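Local coordinates for chorismate synthase (Aquifex aeolicus, PDB 1Q1L), which catalyses the last step of the shikimate pathway, the elimination of phosphate from 5-enolpyruvylshikimate-3-phosphate to give chorismate, with reduced FMN as cofactor, at residues 243-256 with 307-319. Sequence-based numbering, arbitrary orientation.
Sequences GSHIQWDRRIDGRI and TEGGITNGMPIVV
Asp253 OD2 and Gly310 N are joined by one water. The water donates to Asp253 OD2 at 2.6 Å and accepts from Gly310 N at 2.8 Å. Thr307 OG1 is its third partner; this hydroxyl also bonds Lys267 of the second subunit. The Asp253 carboxylate reaches the water because its CG sits between the backbone N and the carbonyl carbon (chi1 37°). Ile252 N, in the first turn of helix 252-261, gives a nearly straight bond to Gly310 O (2.8 Å, 171° at the hydrogen). Gly310 belongs to the type I' turn of a small beta hairpin, strands 307-308 and 311-312, so the hairpin tip docks on the N-terminal end of the helix. Arg251 CB and CG lie on Gly310 CA, CG at 3.8 Å. The Arg251 chain runs extended past this turn and lays one face of its guanidinium over Gly309 O, which is 3.7 Å from Arg251 CZ. Its NH1 makes a long salt bridge to Asp253 OD2. Ile311 CD1 meets the edge of the His245 ring at CD2, 3.6 Å away. One turn down the helix, Ile256 CG2 packs on Val319 CG2 (3.7 Å), and Ile256 CD1 on Ile317 CG2. Ile317 and Val319 point toward the helix from strand 317-323 of an antiparallel sheet. Val370 and Ala374 of helix 356-379 also pack on Ile252.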
loop_
_atom_site.group_PDB
_atom_site.type_symbol
_atom_site.label_atom_id
_atom_site.label_comp_id
_atom_site.label_asym_id
_atom_site.label_seq_id
_atom_site.Cartn_x
_atom_site.Cartn_y
_atom_site.Cartn_z
ATOM N N GLY A 243 8.137 12.457 9.062
ATOM C CA GLY A 243 7.683 11.284 9.780
ATOM C C GLY A 243 6.544 11.789 10.637
ATOM O O GLY A 243 6.269 12.986 10.633
ATOM N N SER A 244 5.879 10.911 11.378
ATOM C CA SER A 244 4.765 11.351 12.206
ATOM C C SER A 244 4.495 10.398 13.352
ATOM O O SER A 244 4.786 9.212 13.271
ATOM C CB SER A 244 3.496 11.493 11.360
ATOM O OG SER A 244 2.391 11.899 12.157
ATOM N N HIS A 245 3.913 10.930 14.418
ATOM C CA HIS A 245 3.601 10.149 15.607
ATOM C C HIS A 245 2.167 9.622 15.611
ATOM O O HIS A 245 1.824 8.786 16.438
ATOM C CB HIS A 245 3.789 11.033 16.834
ATOM C CG HIS A 245 2.818 12.171 16.893
ATOM N ND1 HIS A 245 1.605 12.080 17.540
ATOM C CD2 HIS A 245 2.841 13.391 16.308
ATOM C CE1 HIS A 245 0.922 13.194 17.350
ATOM N NE2 HIS A 245 1.648 14.006 16.604
ATOM N N ILE A 246 1.334 10.101 14.691
ATOM C CA ILE A 246 -0.072 9.696 14.667
ATOM C C ILE A 246 -0.391 8.213 14.475
ATOM O O ILE A 246 -1.421 7.737 14.952
ATOM C CB ILE A 246 -0.886 10.527 13.629
ATOM C CG1 ILE A 246 -0.432 10.224 12.208
ATOM C CG2 ILE A 246 -0.701 12.014 13.903
ATOM C CD1 ILE A 246 -1.360 10.825 11.158
ATOM N N GLN A 247 0.469 7.483 13.776
ATOM C CA GLN A 247 0.244 6.055 13.573
ATOM C C GLN A 247 1.611 5.383 13.641
ATOM O O GLN A 247 2.614 5.967 13.228
ATOM C CB GLN A 247 -0.429 5.799 12.220
ATOM C CG GLN A 247 -1.151 4.455 12.102
ATOM C CD GLN A 247 -2.339 4.322 13.058
ATOM O OE1 GLN A 247 -2.991 5.305 13.402
ATOM N NE2 GLN A 247 -2.634 3.095 13.465
ATOM N N TRP A 248 1.646 4.162 14.165
ATOM C CA TRP A 248 2.897 3.437 14.348
ATOM C C TRP A 248 3.763 3.343 13.096
ATOM O O TRP A 248 4.981 3.526 13.173
ATOM C CB TRP A 248 2.628 2.022 14.890
ATOM C CG TRP A 248 2.050 1.087 13.874
ATOM C CD1 TRP A 248 0.760 1.054 13.427
ATOM C CD2 TRP A 248 2.764 0.103 13.114
ATOM N NE1 TRP A 248 0.627 0.115 12.434
ATOM C CE2 TRP A 248 1.841 -0.485 12.221
ATOM C CE3 TRP A 248 4.094 -0.339 13.100
ATOM C CZ2 TRP A 248 2.204 -1.489 11.318
ATOM C CZ3 TRP A 248 4.457 -1.340 12.204
ATOM C CH2 TRP A 248 3.511 -1.905 11.325
ATOM N N ASP A 249 3.138 3.069 11.950
ATOM C CA ASP A 249 3.880 2.926 10.702
ATOM C C ASP A 249 4.360 4.229 10.073
ATOM O O ASP A 249 5.033 4.201 9.047
ATOM C CB ASP A 249 3.065 2.129 9.669
ATOM C CG ASP A 249 1.650 2.664 9.485
ATOM O OD1 ASP A 249 1.390 3.837 9.825
ATOM O OD2 ASP A 249 0.792 1.906 8.984
ATOM N N ARG A 250 4.029 5.368 10.674
ATOM C CA ARG A 250 4.465 6.653 10.133
ATOM C C ARG A 250 5.695 7.199 10.861
ATOM O O ARG A 250 6.345 8.136 10.400
ATOM C CB ARG A 250 3.333 7.677 10.198
ATOM C CG ARG A 250 2.224 7.452 9.175
ATOM C CD ARG A 250 1.006 8.302 9.517
ATOM N NE ARG A 250 0.729 9.364 8.548
ATOM C CZ ARG A 250 1.611 10.274 8.140
ATOM N NH1 ARG A 250 2.855 10.265 8.602
ATOM N NH2 ARG A 250 1.237 11.211 7.278
ATOM N N ARG A 251 6.017 6.602 11.996
ATOM C CA ARG A 251 7.167 7.038 12.776
ATOM C C ARG A 251 8.453 6.880 11.976
ATOM O O ARG A 251 8.747 5.793 11.468
ATOM C CB ARG A 251 7.224 6.244 14.074
ATOM C CG ARG A 251 6.118 6.649 15.039
ATOM C CD ARG A 251 6.060 5.760 16.270
ATOM N NE ARG A 251 5.556 6.506 17.415
ATOM C CZ ARG A 251 6.331 7.108 18.310
ATOM N NH1 ARG A 251 7.652 7.040 18.200
ATOM N NH2 ARG A 251 5.786 7.798 19.302
ATOM N N ILE A 252 9.212 7.969 11.874
ATOM C CA ILE A 252 10.447 7.974 11.103
ATOM C C ILE A 252 11.471 6.929 11.555
ATOM O O ILE A 252 12.153 6.322 10.725
ATOM C CB ILE A 252 11.092 9.392 11.114
ATOM C CG1 ILE A 252 12.132 9.502 10.002
ATOM C CG2 ILE A 252 11.738 9.675 12.462
ATOM C CD1 ILE A 252 11.547 9.339 8.616
ATOM N N ASP A 253 11.573 6.705 12.862
ATOM C CA ASP A 253 12.533 5.733 13.387
ATOM C C ASP A 253 12.219 4.326 12.897
ATOM O O ASP A 253 13.110 3.587 12.476
ATOM C CB ASP A 253 12.537 5.768 14.917
ATOM C CG ASP A 253 11.152 6.003 15.495
ATOM O OD1 ASP A 253 10.222 5.229 15.176
ATOM O OD2 ASP A 253 10.991 6.968 16.268
ATOM N N GLY A 254 10.945 3.959 12.946
ATOM C CA GLY A 254 10.553 2.645 12.477
ATOM C C GLY A 254 10.908 2.491 11.014
ATOM O O GLY A 254 11.457 1.466 10.614
ATOM N N ARG A 255 10.609 3.506 10.208
ATOM C CA ARG A 255 10.915 3.439 8.777
ATOM C C ARG A 255 12.413 3.296 8.536
ATOM O O ARG A 255 12.843 2.507 7.698
ATOM C CB ARG A 255 10.406 4.681 8.053
ATOM C CG ARG A 255 8.888 4.805 7.995
ATOM C CD ARG A 255 8.522 5.793 6.904
ATOM N NE ARG A 255 7.721 6.889 7.412
ATOM C CZ ARG A 255 7.422 7.980 6.714
ATOM N NH1 ARG A 255 7.865 8.124 5.470
ATOM N NH2 ARG A 255 6.682 8.928 7.267
ATOM N N ILE A 256 13.210 4.070 9.259
ATOM C CA ILE A 256 14.653 3.973 9.117
ATOM C C ILE A 256 15.079 2.556 9.489
ATOM O O ILE A 256 15.854 1.927 8.775
ATOM C CB ILE A 256 15.380 4.997 10.031
ATOM C CG1 ILE A 256 15.164 6.411 9.487
ATOM C CG2 ILE A 256 16.869 4.668 10.116
ATOM C CD1 ILE A 256 15.727 7.509 10.375
ATOM N N THR A 307 15.850 12.256 15.965
ATOM C CA THR A 307 14.420 11.965 15.972
ATOM C C THR A 307 13.870 11.959 17.399
ATOM O O THR A 307 14.531 11.500 18.330
ATOM C CB THR A 307 14.101 10.592 15.312
ATOM O OG1 THR A 307 14.135 9.559 16.302
ATOM C CG2 THR A 307 15.125 10.264 14.217
ATOM N N GLU A 308 12.660 12.483 17.554
ATOM C CA GLU A 308 11.974 12.550 18.841
ATOM C C GLU A 308 10.509 12.175 18.643
ATOM O O GLU A 308 9.794 12.839 17.891
ATOM C CB GLU A 308 12.014 13.970 19.413
ATOM C CG GLU A 308 13.370 14.471 19.870
ATOM C CD GLU A 308 13.321 15.929 20.306
ATOM O OE1 GLU A 308 14.360 16.462 20.754
ATOM O OE2 GLU A 308 12.234 16.544 20.190
ATOM N N GLY A 309 10.069 11.116 19.315
ATOM C CA GLY A 309 8.680 10.699 19.213
ATOM C C GLY A 309 8.169 10.381 17.818
ATOM O O GLY A 309 7.020 10.680 17.494
ATOM N N GLY A 310 9.017 9.777 16.992
ATOM C CA GLY A 310 8.605 9.418 15.648
ATOM C C GLY A 310 8.782 10.498 14.595
ATOM O O GLY A 310 8.535 10.260 13.415
ATOM N N ILE A 311 9.227 11.679 15.014
ATOM C CA ILE A 311 9.420 12.789 14.087
ATOM C C ILE A 311 10.869 13.283 14.112
ATOM O O ILE A 311 11.527 13.213 15.154
ATOM C CB ILE A 311 8.485 13.964 14.463
ATOM C CG1 ILE A 311 7.030 13.482 14.516
ATOM C CG2 ILE A 311 8.615 15.078 13.458
ATOM C CD1 ILE A 311 6.071 14.506 15.112
ATOM N N THR A 312 11.364 13.780 12.973
ATOM C CA THR A 312 12.728 14.304 12.915
ATOM C C THR A 312 12.867 15.569 13.763
ATOM O O THR A 312 11.907 16.343 13.906
ATOM C CB THR A 312 13.177 14.629 11.475
ATOM O OG1 THR A 312 12.207 15.468 10.837
ATOM C CG2 THR A 312 13.360 13.343 10.676
ATOM N N ASN A 313 14.085 15.759 14.281
ATOM C CA ASN A 313 14.490 16.854 15.177
ATOM C C ASN A 313 15.030 18.144 14.586
ATOM O O ASN A 313 14.926 19.209 15.191
ATOM C CB ASN A 313 15.589 16.348 16.128
ATOM C CG ASN A 313 15.118 16.245 17.533
ATOM O OD1 ASN A 313 15.859 15.828 18.424
ATOM N ND2 ASN A 313 13.869 16.627 17.754
ATOM N N GLY A 314 15.655 18.040 13.430
ATOM C CA GLY A 314 16.270 19.203 12.845
ATOM C C GLY A 314 17.738 18.956 13.116
ATOM O O GLY A 314 18.595 19.522 12.455
HETATM N N MSE A 315 18.025 18.106 14.102
HETATM C CA MSE A 315 19.401 17.754 14.425
HETATM C C MSE A 315 19.811 16.690 13.407
HETATM O O MSE A 315 18.964 16.151 12.688
HETATM C CB MSE A 315 19.510 17.186 15.847
HETATM C CG MSE A 315 19.255 18.210 16.959
HETATM SE SE MSE A 315 20.443 19.753 16.843
HETATM C CE MSE A 315 22.032 18.951 17.604
ATOM N N PRO A 316 21.110 16.377 13.326
ATOM C CA PRO A 316 21.547 15.365 12.363
ATOM C C PRO A 316 20.900 14.015 12.636
ATOM O O PRO A 316 20.759 13.606 13.798
ATOM C CB PRO A 316 23.061 15.308 12.579
ATOM C CG PRO A 316 23.388 16.681 13.080
ATOM C CD PRO A 316 22.261 16.959 14.036
ATOM N N ILE A 317 20.487 13.332 11.573
ATOM C CA ILE A 317 19.909 12.001 11.730
ATOM C C ILE A 317 21.115 11.082 11.836
ATOM O O ILE A 317 22.006 11.114 10.984
ATOM C CB ILE A 317 19.084 11.571 10.501
ATOM C CG1 ILE A 317 17.972 12.584 10.234
ATOM C CG2 ILE A 317 18.526 10.174 10.727
ATOM C CD1 ILE A 317 17.042 12.812 11.407
ATOM N N VAL A 318 21.161 10.273 12.882
ATOM C CA VAL A 318 22.296 9.380 13.062
ATOM C C VAL A 318 21.820 7.981 13.351
ATOM O O VAL A 318 21.075 7.749 14.303
ATOM C CB VAL A 318 23.203 9.854 14.207
ATOM C CG1 VAL A 318 24.356 8.863 14.414
ATOM C CG2 VAL A 318 23.740 11.235 13.892
ATOM N N VAL A 319 22.275 7.047 12.524
ATOM C CA VAL A 319 21.885 5.653 12.644
ATOM C C VAL A 319 23.103 4.748 12.750
ATOM O O VAL A 319 24.043 4.879 11.972
ATOM C CB VAL A 319 21.060 5.227 11.406
ATOM C CG1 VAL A 319 20.430 3.887 11.634
ATOM C CG2 VAL A 319 20.018 6.287 11.097
HETATM O O HOH W 1 11.571 9.053 17.715
#